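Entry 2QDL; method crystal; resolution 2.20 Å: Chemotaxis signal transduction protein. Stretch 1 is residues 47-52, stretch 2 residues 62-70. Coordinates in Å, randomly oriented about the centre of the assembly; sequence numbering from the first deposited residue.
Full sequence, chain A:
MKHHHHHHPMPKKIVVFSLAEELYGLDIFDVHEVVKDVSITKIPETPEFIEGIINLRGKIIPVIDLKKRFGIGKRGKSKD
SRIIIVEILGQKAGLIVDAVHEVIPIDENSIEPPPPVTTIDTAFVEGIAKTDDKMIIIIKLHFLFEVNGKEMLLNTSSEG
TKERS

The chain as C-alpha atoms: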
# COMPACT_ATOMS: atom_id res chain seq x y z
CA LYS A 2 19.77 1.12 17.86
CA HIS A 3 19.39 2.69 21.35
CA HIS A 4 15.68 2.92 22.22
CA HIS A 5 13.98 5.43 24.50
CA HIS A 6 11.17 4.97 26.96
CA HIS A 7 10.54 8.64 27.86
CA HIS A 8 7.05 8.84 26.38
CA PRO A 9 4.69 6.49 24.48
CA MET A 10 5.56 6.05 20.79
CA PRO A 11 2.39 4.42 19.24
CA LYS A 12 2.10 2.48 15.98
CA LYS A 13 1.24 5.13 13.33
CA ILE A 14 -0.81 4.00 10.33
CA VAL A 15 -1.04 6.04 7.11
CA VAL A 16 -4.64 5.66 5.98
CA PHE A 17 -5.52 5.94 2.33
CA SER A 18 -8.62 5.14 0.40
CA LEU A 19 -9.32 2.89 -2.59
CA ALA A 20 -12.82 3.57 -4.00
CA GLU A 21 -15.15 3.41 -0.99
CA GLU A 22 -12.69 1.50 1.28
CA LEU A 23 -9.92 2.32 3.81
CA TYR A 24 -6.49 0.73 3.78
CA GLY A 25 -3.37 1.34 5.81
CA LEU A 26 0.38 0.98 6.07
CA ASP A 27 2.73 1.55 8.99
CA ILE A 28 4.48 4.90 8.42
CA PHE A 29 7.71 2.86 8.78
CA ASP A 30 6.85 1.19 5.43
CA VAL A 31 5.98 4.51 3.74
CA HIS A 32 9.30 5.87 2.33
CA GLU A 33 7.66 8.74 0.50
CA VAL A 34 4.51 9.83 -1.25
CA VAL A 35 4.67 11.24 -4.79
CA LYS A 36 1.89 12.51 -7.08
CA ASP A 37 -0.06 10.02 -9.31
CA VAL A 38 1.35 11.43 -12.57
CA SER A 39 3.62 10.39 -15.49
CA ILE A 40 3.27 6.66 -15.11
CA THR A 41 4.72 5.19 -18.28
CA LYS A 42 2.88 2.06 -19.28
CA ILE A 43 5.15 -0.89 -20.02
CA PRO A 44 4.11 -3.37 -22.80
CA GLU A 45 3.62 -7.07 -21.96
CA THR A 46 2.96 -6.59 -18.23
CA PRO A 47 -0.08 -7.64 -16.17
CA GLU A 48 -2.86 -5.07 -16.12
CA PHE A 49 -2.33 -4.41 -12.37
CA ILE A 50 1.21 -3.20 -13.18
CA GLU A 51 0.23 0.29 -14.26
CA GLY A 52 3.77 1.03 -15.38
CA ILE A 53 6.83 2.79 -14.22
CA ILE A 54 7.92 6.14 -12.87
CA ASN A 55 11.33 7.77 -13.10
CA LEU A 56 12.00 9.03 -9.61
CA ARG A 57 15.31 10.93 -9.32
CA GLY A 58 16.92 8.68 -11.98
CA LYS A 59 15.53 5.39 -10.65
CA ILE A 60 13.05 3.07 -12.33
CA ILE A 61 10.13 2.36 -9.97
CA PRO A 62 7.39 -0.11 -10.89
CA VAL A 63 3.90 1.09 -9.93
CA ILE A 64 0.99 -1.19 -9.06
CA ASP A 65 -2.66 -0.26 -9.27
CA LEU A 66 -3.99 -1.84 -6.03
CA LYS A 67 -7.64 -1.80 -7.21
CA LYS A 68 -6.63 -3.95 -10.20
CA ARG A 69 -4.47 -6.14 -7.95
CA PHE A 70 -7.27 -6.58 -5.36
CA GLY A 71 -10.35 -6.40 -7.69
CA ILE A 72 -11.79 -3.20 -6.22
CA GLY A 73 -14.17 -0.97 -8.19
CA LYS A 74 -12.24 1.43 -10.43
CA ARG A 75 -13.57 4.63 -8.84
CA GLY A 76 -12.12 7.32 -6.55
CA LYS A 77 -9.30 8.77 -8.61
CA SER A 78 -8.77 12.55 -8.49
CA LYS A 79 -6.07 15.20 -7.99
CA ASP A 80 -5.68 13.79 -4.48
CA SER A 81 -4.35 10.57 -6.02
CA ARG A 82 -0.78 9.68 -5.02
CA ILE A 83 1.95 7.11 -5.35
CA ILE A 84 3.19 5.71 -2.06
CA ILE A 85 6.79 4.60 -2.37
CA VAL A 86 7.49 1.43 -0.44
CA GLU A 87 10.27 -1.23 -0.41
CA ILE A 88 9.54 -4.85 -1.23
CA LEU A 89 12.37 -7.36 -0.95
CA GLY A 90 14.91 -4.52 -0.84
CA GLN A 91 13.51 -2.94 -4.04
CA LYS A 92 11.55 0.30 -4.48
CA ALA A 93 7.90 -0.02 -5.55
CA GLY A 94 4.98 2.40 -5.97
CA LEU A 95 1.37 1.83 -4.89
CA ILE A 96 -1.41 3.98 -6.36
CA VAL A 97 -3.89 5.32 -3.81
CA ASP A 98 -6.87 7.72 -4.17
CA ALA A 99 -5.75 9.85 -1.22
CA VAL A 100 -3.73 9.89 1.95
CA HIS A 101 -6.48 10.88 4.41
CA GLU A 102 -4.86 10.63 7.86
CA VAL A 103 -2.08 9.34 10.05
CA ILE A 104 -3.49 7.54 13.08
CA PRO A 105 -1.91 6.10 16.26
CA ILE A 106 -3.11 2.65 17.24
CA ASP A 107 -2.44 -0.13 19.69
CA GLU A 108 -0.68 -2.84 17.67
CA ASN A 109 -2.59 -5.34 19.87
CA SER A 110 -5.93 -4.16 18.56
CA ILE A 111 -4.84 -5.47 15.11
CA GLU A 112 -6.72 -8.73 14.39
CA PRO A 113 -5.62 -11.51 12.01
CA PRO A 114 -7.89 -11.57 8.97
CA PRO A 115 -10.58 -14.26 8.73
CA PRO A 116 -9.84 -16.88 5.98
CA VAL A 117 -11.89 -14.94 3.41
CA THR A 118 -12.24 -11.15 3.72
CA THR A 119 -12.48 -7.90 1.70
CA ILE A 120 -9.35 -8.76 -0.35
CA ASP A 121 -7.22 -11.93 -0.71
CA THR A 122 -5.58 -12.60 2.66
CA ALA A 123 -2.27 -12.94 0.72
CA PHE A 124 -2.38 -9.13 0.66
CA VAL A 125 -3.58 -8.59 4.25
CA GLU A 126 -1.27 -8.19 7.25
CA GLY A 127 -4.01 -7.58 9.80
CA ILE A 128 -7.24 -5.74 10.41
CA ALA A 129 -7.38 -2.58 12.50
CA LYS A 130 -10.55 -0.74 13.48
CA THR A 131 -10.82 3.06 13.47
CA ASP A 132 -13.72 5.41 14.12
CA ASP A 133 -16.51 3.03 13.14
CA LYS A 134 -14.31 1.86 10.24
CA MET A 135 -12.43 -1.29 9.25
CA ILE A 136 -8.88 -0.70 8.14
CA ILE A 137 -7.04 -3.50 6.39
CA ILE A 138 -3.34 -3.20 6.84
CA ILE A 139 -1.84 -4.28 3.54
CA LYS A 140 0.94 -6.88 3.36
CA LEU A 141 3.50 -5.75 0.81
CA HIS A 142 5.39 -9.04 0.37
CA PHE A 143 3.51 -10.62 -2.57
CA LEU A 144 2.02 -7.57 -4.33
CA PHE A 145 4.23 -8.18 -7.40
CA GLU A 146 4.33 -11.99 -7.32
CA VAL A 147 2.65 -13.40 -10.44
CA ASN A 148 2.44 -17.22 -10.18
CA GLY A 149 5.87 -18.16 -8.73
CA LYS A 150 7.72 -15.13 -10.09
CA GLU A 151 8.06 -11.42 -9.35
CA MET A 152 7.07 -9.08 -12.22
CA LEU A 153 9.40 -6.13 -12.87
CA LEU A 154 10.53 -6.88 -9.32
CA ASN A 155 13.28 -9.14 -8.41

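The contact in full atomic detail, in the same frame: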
# COMPACT_ATOMS: atom_id res chain seq x y z
N PRO A 47 1.28 -7.52 -16.68
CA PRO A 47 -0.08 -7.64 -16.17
C PRO A 47 -0.75 -6.28 -16.05
O PRO A 47 -0.10 -5.26 -15.80
CB PRO A 47 0.13 -8.24 -14.78
CG PRO A 47 1.42 -8.96 -14.86
CD PRO A 47 2.27 -8.16 -15.80
N GLU A 48 -2.06 -6.28 -16.23
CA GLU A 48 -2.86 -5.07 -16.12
C GLU A 48 -2.68 -4.32 -14.80
O GLU A 48 -2.75 -3.10 -14.78
CB GLU A 48 -4.35 -5.40 -16.33
CG GLU A 48 -4.70 -5.87 -17.73
CD GLU A 48 -4.38 -7.36 -18.00
OE1 GLU A 48 -3.84 -8.07 -17.09
OE2 GLU A 48 -4.67 -7.82 -19.15
N PHE A 49 -2.47 -5.04 -13.70
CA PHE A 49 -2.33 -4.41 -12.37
C PHE A 49 -0.99 -3.68 -12.21
O PHE A 49 -0.85 -2.87 -11.31
CB PHE A 49 -2.59 -5.40 -11.22
CG PHE A 49 -1.51 -6.42 -11.05
CD1 PHE A 49 -1.66 -7.71 -11.56
CD2 PHE A 49 -0.35 -6.11 -10.36
CE1 PHE A 49 -0.66 -8.67 -11.40
CE2 PHE A 49 0.66 -7.08 -10.20
CZ PHE A 49 0.50 -8.36 -10.73
N ILE A 50 -0.01 -4.00 -13.07
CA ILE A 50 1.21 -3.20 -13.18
C ILE A 50 0.95 -2.01 -14.09
O ILE A 50 1.04 -2.10 -15.32
CB ILE A 50 2.41 -3.98 -13.72
CG1 ILE A 50 2.53 -5.36 -13.03
CG2 ILE A 50 3.70 -3.13 -13.60
CD1 ILE A 50 3.31 -5.33 -11.75
N GLU A 51 0.61 -0.87 -13.48
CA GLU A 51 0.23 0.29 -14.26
C GLU A 51 1.37 0.75 -15.14
O GLU A 51 1.15 1.29 -16.23
CB GLU A 51 -0.21 1.44 -13.35
CG GLU A 51 -0.90 2.59 -14.11
CD GLU A 51 -2.18 2.13 -14.81
OE1 GLU A 51 -2.83 1.19 -14.30
OE2 GLU A 51 -2.54 2.73 -15.86
N GLY A 52 2.61 0.59 -14.65
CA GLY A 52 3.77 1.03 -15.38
C GLY A 52 4.91 1.42 -14.50
O GLY A 52 5.09 0.89 -13.41
N PRO A 62 8.64 0.47 -10.43
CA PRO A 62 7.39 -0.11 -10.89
C PRO A 62 6.20 0.27 -9.98
O PRO A 62 6.31 0.22 -8.77
CB PRO A 62 7.68 -1.62 -10.86
CG PRO A 62 8.67 -1.79 -9.80
CD PRO A 62 9.55 -0.55 -9.86
N VAL A 63 5.09 0.62 -10.61
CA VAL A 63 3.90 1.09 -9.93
C VAL A 63 2.74 0.13 -10.14
O VAL A 63 2.41 -0.23 -11.24
CB VAL A 63 3.48 2.50 -10.38
CG1 VAL A 63 2.33 3.01 -9.50
CG2 VAL A 63 4.66 3.45 -10.32
N ILE A 64 2.14 -0.30 -9.03
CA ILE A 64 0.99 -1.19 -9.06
C ILE A 64 -0.28 -0.39 -8.79
O ILE A 64 -0.31 0.52 -7.93
CB ILE A 64 1.17 -2.37 -8.03
CG1 ILE A 64 -0.06 -3.26 -7.97
CG2 ILE A 64 1.37 -1.84 -6.65
CD1 ILE A 64 0.28 -4.65 -7.42
N ASP A 65 -1.32 -0.73 -9.54
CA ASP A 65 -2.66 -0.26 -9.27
C ASP A 65 -3.28 -1.30 -8.35
O ASP A 65 -3.54 -2.43 -8.78
CB ASP A 65 -3.46 -0.06 -10.59
CG ASP A 65 -4.90 0.45 -10.33
OD1 ASP A 65 -5.58 -0.10 -9.43
OD2 ASP A 65 -5.37 1.36 -11.03
N LEU A 66 -3.44 -0.94 -7.07
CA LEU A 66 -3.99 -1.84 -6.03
C LEU A 66 -5.42 -2.29 -6.29
O LEU A 66 -5.78 -3.42 -5.97
CB LEU A 66 -3.90 -1.19 -4.63
CG LEU A 66 -2.51 -0.84 -4.11
CD1 LEU A 66 -2.60 -0.17 -2.73
CD2 LEU A 66 -1.60 -2.10 -4.04
N LYS A 67 -6.25 -1.43 -6.86
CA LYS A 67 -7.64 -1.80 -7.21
C LYS A 67 -7.66 -2.94 -8.21
O LYS A 67 -8.46 -3.87 -8.06
CB LYS A 67 -8.42 -0.62 -7.75
CG LYS A 67 -8.66 0.50 -6.74
CD LYS A 67 -9.26 1.69 -7.47
CE LYS A 67 -9.00 2.96 -6.71
NZ LYS A 67 -9.36 4.18 -7.49
N LYS A 68 -6.76 -2.89 -9.20
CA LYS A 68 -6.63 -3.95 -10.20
C LYS A 68 -6.01 -5.21 -9.59
O LYS A 68 -6.41 -6.34 -9.92
CB LYS A 68 -5.80 -3.47 -11.38
CG LYS A 68 -6.36 -2.27 -12.07
CD LYS A 68 -5.53 -1.92 -13.33
CE LYS A 68 -6.04 -0.64 -13.92
NZ LYS A 68 -5.23 -0.28 -15.08
N ARG A 69 -5.06 -5.01 -8.69
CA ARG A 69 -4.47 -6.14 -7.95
C ARG A 69 -5.48 -6.84 -7.03
O ARG A 69 -5.51 -8.08 -6.96
CB ARG A 69 -3.25 -5.66 -7.16
CG ARG A 69 -2.44 -6.75 -6.52
CD ARG A 69 -2.08 -7.83 -7.56
NE ARG A 69 -0.88 -8.60 -7.25
CZ ARG A 69 -0.70 -9.86 -7.64
NH1 ARG A 69 -1.63 -10.48 -8.34
NH2 ARG A 69 0.41 -10.50 -7.34
N PHE A 70 -6.31 -6.05 -6.32
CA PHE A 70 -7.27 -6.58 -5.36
C PHE A 70 -8.67 -6.90 -5.94
O PHE A 70 -9.41 -7.67 -5.37
CB PHE A 70 -7.43 -5.61 -4.17
CG PHE A 70 -6.15 -5.29 -3.44
CD1 PHE A 70 -5.05 -6.15 -3.49
CD2 PHE A 70 -6.05 -4.13 -2.68
CE1 PHE A 70 -3.91 -5.85 -2.82
CE2 PHE A 70 -4.88 -3.82 -2.01
CZ PHE A 70 -3.81 -4.70 -2.06

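Residues 47-52 open with a type I beta turn from Pro47 to Ile50, closed by a hydrogen bond from Ile50 N to Pro47 O (3.0 Å), and then run into a short strand, 50-52. This strand lies antiparallel to the strand that begins before Pro62, although the two are well off exact alignment: their N-to-C directions differ by 132°, and the axes approach to 4.5 Å. Ile50 and Ile64 form a non-hydrogen-bonded pair with CA atoms 4.6 Å apart, and Gly52 and Val63 a hydrogen-bonded pair with CA atoms 5.5 Å apart. The register slips by one residue between these pairs, a beta bulge that places Glu51 as the extra residue.

Three backbone hydrogen bonds join the stretches. Val63 N donates to Gly52 O (2.8 Å) and Asp65 N to Phe49 O (2.8 Å), both nearly straight; at the bulge, Glu51 N reaches Val63 O at 2.9 Å, but the bent angle of 125° makes this bond weak. The carbonyls also receive CA-H...O contacts, from Ile64 CA to Phe49 O (3.4 Å) and from Pro62 CA to Gly52 O (3.6 Å). Gly52 adopts phi/psi of 150/-149, where a CB would jam against the carbonyl O of Glu51, so the backbone itself calls for glycine.

A helix, 66-70, follows in the second stretch. Asp65 is its N-cap: Asp65 OD1 accepts from Lys68 N at 3.0 Å, satisfying an amide that has no carbonyl partner in the first turn. The helix brings Lys68 and Arg69 up to the turn of the first stretch.

Phe49, chi1 p, buries more area in the contact than any other residue here. The guanidinium of Arg69 lies flat on the Phe49 ring, planes at 2° and centres 4.1 Å apart, so the cation faces the pi electrons; Arg69 CD adds a CH-pi contact, 3.7 Å from the centroid of the Phe49 ring. Ile64 CD1 meets the same ring obliquely, 3.3 Å from Phe49 CD2, giving it an apolar neighbour as well. Near the ring's base, Phe49 CB and Lys68 CB are 3.7 Å apart.

Lys68 extends from there with chi2 to chi4 all t. Its CD passes 3.4 Å from Glu48 O, and its NZ forms a salt bridge with Glu51 OE1 at 2.9 Å. That pairing sets a positive charge beside a carboxylate which otherwise has a like charge nearby, Asp65 OD2 lying 4.1 Å from Glu51 OE1.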